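Local coordinates for type 2A phosphatase-associated protein 42 (Saccharomyces cerevisiae, PDB 2V0P) that inhibits the type 2A-related phosphatase Sit4, associates with PP2A catalytic subunits and takes part in negative regulation of TOR signalling, at residues A[16-21]-A[32-37]; A[133-138]-A[144-149]. All coordinates share one frame; numbering follows the deposited sequence.

Interaction 1 (A[16-21]-A[32-37]); sequences STKLEH and QGLLLS
The backbone O of Leu-19 is hydrogen-bonded to the hydroxyl of Tyr-31, the residue just before 32-37. The side chain of Leu-19 packs against Leu-34 and Leu-35. Between the two segments themselves the contact is wholly apolar, with no hydrogen bond across it. One methyl does most of the touching. CD2 of Leu-19 lies 3.8 Å from CG of Leu-34 and 4.1 Å from CB of Leu-35, so it sits where these two neighbours meet on helix 29-52. Leu-34 holds its CG opposite the backbone N (chi1 179°), which carries the branch forward to meet this methyl. Leu-34 has a second neighbour: its CD2 lies 3.8 Å from CD of Lys-18, and the two side chains cross at about a right angle. Lys-18 offers only its aliphatic stem here. Its chain bends at the last torsion (chi4 -70°), and the ammonium end leads away from Leu-34. The contact is thus buried at Leu-19 and Leu-35 and more open at Lys-18. It joins the end of helix 4-19 to the early part of helix 29-52. Leu-19 and Leu-35 both also rest on Leu-82, so helix 75-83 packs against this pair of helices.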
loop_
_atom_site.group_PDB
_atom_site.type_symbol
_atom_site.label_atom_id
_atom_site.label_comp_id
_atom_site.label_asym_id
_atom_site.label_seq_id
_atom_site.Cartn_x
_atom_site.Cartn_y
_atom_site.Cartn_z
ATOM N N SER A 16 24.926 -4.996 11.230
ATOM C CA SER A 16 25.255 -5.562 9.930
ATOM C C SER A 16 25.328 -7.058 9.891
ATOM O O SER A 16 24.953 -7.651 8.906
ATOM C CB SER A 16 26.571 -4.974 9.364
ATOM O OG SER A 16 26.414 -3.599 9.197
ATOM N N THR A 17 25.829 -7.669 10.957
ATOM C CA THR A 17 26.087 -9.066 10.969
ATOM C C THR A 17 24.858 -9.885 11.403
ATOM O O THR A 17 24.695 -11.001 10.960
ATOM C CB THR A 17 27.298 -9.402 11.843
ATOM O OG1 THR A 17 27.074 -8.941 13.176
ATOM C CG2 THR A 17 28.558 -8.726 11.294
ATOM N N LYS A 18 23.999 -9.316 12.241
ATOM C CA LYS A 18 22.966 -10.104 12.903
ATOM C C LYS A 18 21.583 -9.508 12.913
ATOM O O LYS A 18 20.619 -10.235 13.101
ATOM C CB LYS A 18 23.363 -10.435 14.370
ATOM C CG LYS A 18 24.551 -11.309 14.494
ATOM C CD LYS A 18 24.636 -11.934 15.859
ATOM C CE LYS A 18 25.572 -13.136 15.846
ATOM N NZ LYS A 18 24.988 -14.273 15.074
ATOM N N LEU A 19 21.456 -8.208 12.754
ATOM C CA LEU A 19 20.157 -7.587 12.888
ATOM C C LEU A 19 19.592 -7.074 11.580
ATOM O O LEU A 19 18.381 -7.042 11.432
ATOM C CB LEU A 19 20.166 -6.459 13.950
ATOM C CG LEU A 19 20.735 -6.938 15.303
ATOM C CD1 LEU A 19 21.105 -5.752 16.258
ATOM C CD2 LEU A 19 19.771 -7.844 15.958
ATOM N N GLU A 20 20.458 -6.649 10.649
ATOM C CA GLU A 20 19.985 -6.167 9.361
ATOM C C GLU A 20 19.157 -7.245 8.632
ATOM O O GLU A 20 18.042 -6.988 8.201
ATOM C CB GLU A 20 21.119 -5.728 8.467
ATOM C CG GLU A 20 20.618 -4.930 7.278
ATOM C CD GLU A 20 21.731 -4.251 6.507
ATOM O OE1 GLU A 20 22.927 -4.481 6.825
ATOM O OE2 GLU A 20 21.403 -3.473 5.581
ATOM N N HIS A 21 19.746 -8.417 8.509
ATOM C CA HIS A 21 19.119 -9.587 7.945
ATOM C C HIS A 21 19.341 -10.651 8.994
ATOM O O HIS A 21 20.383 -10.662 9.661
ATOM C CB HIS A 21 19.839 -10.003 6.675
ATOM C CG HIS A 21 19.913 -8.917 5.643
ATOM N ND1 HIS A 21 18.795 -8.421 5.002
ATOM C CD2 HIS A 21 20.970 -8.231 5.143
ATOM C CE1 HIS A 21 19.162 -7.474 4.153
ATOM N NE2 HIS A 21 20.477 -7.345 4.215
ATOM N N GLN A 32 14.720 -10.675 18.916
ATOM C CA GLN A 32 14.218 -9.469 19.515
ATOM C C GLN A 32 15.093 -9.085 20.753
ATOM O O GLN A 32 15.265 -7.906 21.052
ATOM C CB GLN A 32 12.767 -9.621 19.929
ATOM C CG GLN A 32 11.766 -9.670 18.790
ATOM C CD GLN A 32 11.874 -8.454 17.935
ATOM O OE1 GLN A 32 11.850 -7.330 18.430
ATOM N NE2 GLN A 32 12.051 -8.662 16.669
ATOM N N GLY A 33 15.581 -10.111 21.439
ATOM C CA GLY A 33 16.418 -10.009 22.616
ATOM C C GLY A 33 17.678 -9.223 22.299
ATOM O O GLY A 33 17.928 -8.249 22.942
ATOM N N LEU A 34 18.429 -9.647 21.290
ATOM C CA LEU A 34 19.636 -8.912 20.800
ATOM C C LEU A 34 19.294 -7.541 20.248
ATOM O O LEU A 34 20.022 -6.562 20.469
ATOM C CB LEU A 34 20.372 -9.715 19.730
ATOM C CG LEU A 34 21.620 -9.120 19.078
ATOM C CD1 LEU A 34 22.689 -8.902 20.161
ATOM C CD2 LEU A 34 22.100 -10.115 18.066
ATOM N N LEU A 35 18.158 -7.441 19.556
ATOM C CA LEU A 35 17.742 -6.178 19.013
ATOM C C LEU A 35 17.468 -5.161 20.125
ATOM O O LEU A 35 17.961 -4.037 20.085
ATOM C CB LEU A 35 16.548 -6.357 18.029
ATOM C CG LEU A 35 16.024 -5.103 17.360
ATOM C CD1 LEU A 35 16.922 -4.596 16.253
ATOM C CD2 LEU A 35 14.660 -5.336 16.856
ATOM N N LEU A 36 16.705 -5.578 21.117
ATOM C CA LEU A 36 16.413 -4.766 22.249
ATOM C C LEU A 36 17.672 -4.340 22.998
ATOM O O LEU A 36 17.755 -3.258 23.375
ATOM C CB LEU A 36 15.481 -5.470 23.213
ATOM C CG LEU A 36 15.080 -4.677 24.433
ATOM C CD1 LEU A 36 14.459 -3.336 24.067
ATOM C CD2 LEU A 36 14.148 -5.473 25.313
ATOM N N SER A 37 18.613 -5.208 23.202
ATOM C CA SER A 37 19.802 -4.799 23.996
ATOM C C SER A 37 20.684 -3.869 23.168
ATOM O O SER A 37 21.266 -2.949 23.704
ATOM C CB SER A 37 20.571 -5.960 24.554
ATOM O OG SER A 37 21.080 -6.773 23.542
#

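Interaction 2 (A[133-138]-A[144-149])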
loop_
_atom_site.group_PDB
_atom_site.type_symbol
_atom_site.label_atom_id
_atom_site.label_comp_id
_atom_site.label_asym_id
_atom_site.label_seq_id
_atom_site.Cartn_x
_atom_site.Cartn_y
_atom_site.Cartn_z
ATOM N N GLY A 133 11.400 19.234 4.471
ATOM C CA GLY A 133 10.661 20.459 4.581
ATOM C C GLY A 133 9.171 20.321 4.306
ATOM O O GLY A 133 8.387 21.092 4.822
ATOM N N ASN A 134 8.782 19.346 3.504
ATOM C CA ASN A 134 7.381 19.195 3.150
ATOM C C ASN A 134 6.462 18.715 4.297
ATOM O O ASN A 134 5.231 18.730 4.156
ATOM C CB ASN A 134 7.232 18.298 1.911
ATOM C CG ASN A 134 7.759 18.956 0.631
ATOM O OD1 ASN A 134 7.754 20.179 0.485
ATOM N ND2 ASN A 134 8.190 18.136 -0.301
ATOM N N PHE A 135 7.053 18.301 5.421
ATOM C CA PHE A 135 6.271 17.878 6.568
ATOM C C PHE A 135 5.736 19.112 7.258
ATOM O O PHE A 135 6.508 19.912 7.774
ATOM C CB PHE A 135 7.093 17.042 7.544
ATOM C CG PHE A 135 7.761 15.850 6.920
ATOM C CD1 PHE A 135 7.114 15.089 5.972
ATOM C CD2 PHE A 135 9.042 15.486 7.305
ATOM C CE1 PHE A 135 7.734 13.993 5.400
ATOM C CE2 PHE A 135 9.663 14.387 6.743
ATOM C CZ PHE A 135 9.010 13.640 5.792
ATOM N N LYS A 136 4.415 19.284 7.241
ATOM C CA LYS A 136 3.791 20.402 7.941
ATOM C C LYS A 136 3.993 20.210 9.443
ATOM O O LYS A 136 4.268 21.165 10.155
ATOM C CB LYS A 136 2.309 20.548 7.569
ATOM C CG LYS A 136 2.099 21.086 6.145
ATOM C CD LYS A 136 0.637 21.426 5.789
ATOM C CE LYS A 136 -0.227 20.177 5.491
ATOM N NZ LYS A 136 0.477 19.121 4.673
ATOM N N ASP A 137 3.879 18.960 9.891
ATOM C CA ASP A 137 4.127 18.568 11.274
ATOM C C ASP A 137 5.246 17.543 11.317
ATOM O O ASP A 137 5.049 16.351 11.036
ATOM C CB ASP A 137 2.861 17.993 11.926
ATOM C CG ASP A 137 3.012 17.771 13.441
ATOM O OD1 ASP A 137 4.154 17.803 13.965
ATOM O OD2 ASP A 137 1.969 17.564 14.111
ATOM N N ARG A 138 6.434 18.026 11.681
ATOM C CA ARG A 138 7.617 17.189 11.758
ATOM C C ARG A 138 7.359 15.918 12.556
ATOM O O ARG A 138 7.907 14.896 12.244
ATOM C CB ARG A 138 8.781 18.015 12.335
ATOM C CG ARG A 138 10.060 17.279 12.606
ATOM C CD ARG A 138 10.257 17.103 14.085
ATOM N NE ARG A 138 11.658 17.251 14.466
ATOM C CZ ARG A 138 12.446 16.249 14.832
ATOM N NH1 ARG A 138 11.980 14.991 14.877
ATOM N NH2 ARG A 138 13.701 16.507 15.153
ATOM N N SER A 144 1.791 11.475 2.112
ATOM C CA SER A 144 1.320 12.409 1.102
ATOM C C SER A 144 2.180 13.678 0.951
ATOM O O SER A 144 1.960 14.434 0.015
ATOM C CB SER A 144 -0.158 12.762 1.338
ATOM O OG SER A 144 -0.480 12.797 2.723
ATOM N N GLU A 145 3.129 13.905 1.870
ATOM C CA GLU A 145 4.025 15.084 1.872
ATOM C C GLU A 145 5.421 14.784 1.336
ATOM O O GLU A 145 6.234 15.676 1.044
ATOM C CB GLU A 145 4.150 15.646 3.297
ATOM C CG GLU A 145 2.830 16.141 3.894
ATOM C CD GLU A 145 2.956 16.534 5.345
ATOM O OE1 GLU A 145 3.587 15.792 6.117
ATOM O OE2 GLU A 145 2.436 17.591 5.715
ATOM N N LEU A 146 5.712 13.513 1.235
ATOM C CA LEU A 146 6.984 13.045 0.834
ATOM C C LEU A 146 7.144 13.009 -0.691
ATOM O O LEU A 146 8.222 13.304 -1.222
ATOM C CB LEU A 146 7.140 11.672 1.441
ATOM C CG LEU A 146 8.452 10.987 1.621
ATOM C CD1 LEU A 146 9.397 11.698 2.632
ATOM C CD2 LEU A 146 8.078 9.600 2.066
ATOM N N TYR A 147 6.062 12.649 -1.376
ATOM C CA TYR A 147 5.983 12.639 -2.834
ATOM C C TYR A 147 4.593 13.107 -3.209
ATOM O O TYR A 147 3.649 12.954 -2.420
ATOM C CB TYR A 147 6.188 11.239 -3.395
ATOM C CG TYR A 147 7.542 10.595 -3.157
ATOM C CD1 TYR A 147 7.680 9.564 -2.258
ATOM C CD2 TYR A 147 8.656 11.002 -3.875
ATOM C CE1 TYR A 147 8.885 8.951 -2.044
ATOM C CE2 TYR A 147 9.887 10.414 -3.669
ATOM C CZ TYR A 147 9.999 9.401 -2.757
ATOM O OH TYR A 147 11.200 8.823 -2.623
ATOM N N ALA A 148 4.456 13.683 -4.400
ATOM C CA ALA A 148 3.132 13.905 -4.982
ATOM C C ALA A 148 2.466 12.534 -5.149
ATOM O O ALA A 148 3.149 11.561 -5.458
ATOM C CB ALA A 148 3.265 14.610 -6.313
ATOM N N GLN A 149 1.153 12.441 -4.912
ATOM C CA GLN A 149 0.453 11.155 -5.002
ATOM C C GLN A 149 -0.715 11.266 -5.992
ATOM O O GLN A 149 -1.344 12.311 -6.057
ATOM C CB GLN A 149 -0.081 10.711 -3.634
ATOM C CG GLN A 149 0.928 10.693 -2.501
ATOM C CD GLN A 149 1.901 9.512 -2.527
ATOM O OE1 GLN A 149 1.867 8.645 -3.410
ATOM N NE2 GLN A 149 2.780 9.490 -1.554
HETATM O O HOH W 1 2.793 16.739 8.722
#
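Glu-145 reaches across to Lys-136, which holds its carboxylate twice. The backbone N of Lys-136 gives a nearly straight hydrogen bond to OE2 of Glu-145, 3.0 Å long with an angle of 170° at the hydrogen. That donor comes from above the carboxylate plane, 46° out of it. NZ of Lys-136 forms a salt bridge to the same OE2 at 2.7 Å and meets its anti lone pair. The lysine chain bends at chi3 (-77°) and again at chi4, which folds the ammonium group back onto the acid. The ammonium charge is likely to stabilise the ionised carboxylate. The other oxygen, OE1, accepts from the backbone N of Gln-142. A water accepts from the backbone N of Asp-137 and lies 2.9 Å from OE1 of Glu-145, bridging the two.

The tight part lies round Phe-135. OE1 of Glu-145 stands at the edge of the Phe-135 ring, 3.6 Å from CD1. CZ of that ring touches CD1 of Leu-146 at 3.7 Å, again at the edge, and the two side chains run side by side. Phe-135 and Leu-146 are buried, whereas Lys-136 is exposed, so the salt bridge marks the solvent side. An alanine in place of Glu-145 would probably leave the ammonium group of Lys-136 without its mate and set the lysine chain free to turn.

Phe-135 also packs on Ile-112 of helix 93-120, and Leu-146 on Glu-220 of helix 199-231. The contact folds the loop after helix 126-133 back onto the short helix 143-146, in a domain with the tetratricopeptide repeat-like fold.

In the fold
Both contacts lie in the mostly helical N-terminal domain of the protein, which has no strands. From the N terminus, helix 4-19 comes first, and interaction 1 closes the connection from its end to helix 29-52. The chain then passes through helices 75-83, 93-120 and 126-133. Interaction 2 closes the loop that follows, bringing residues 133-138 against the short helix 143-146. The two are in series, so neither nests in the other and they do not cross. The centres of interaction 1 and interaction 2 are about 31 Å apart, on opposite sides of the centre of the chain. Interaction 1 joins two successive helices near the N terminus. Interaction 2 joins the two sides of a turn ahead of helix 156-186.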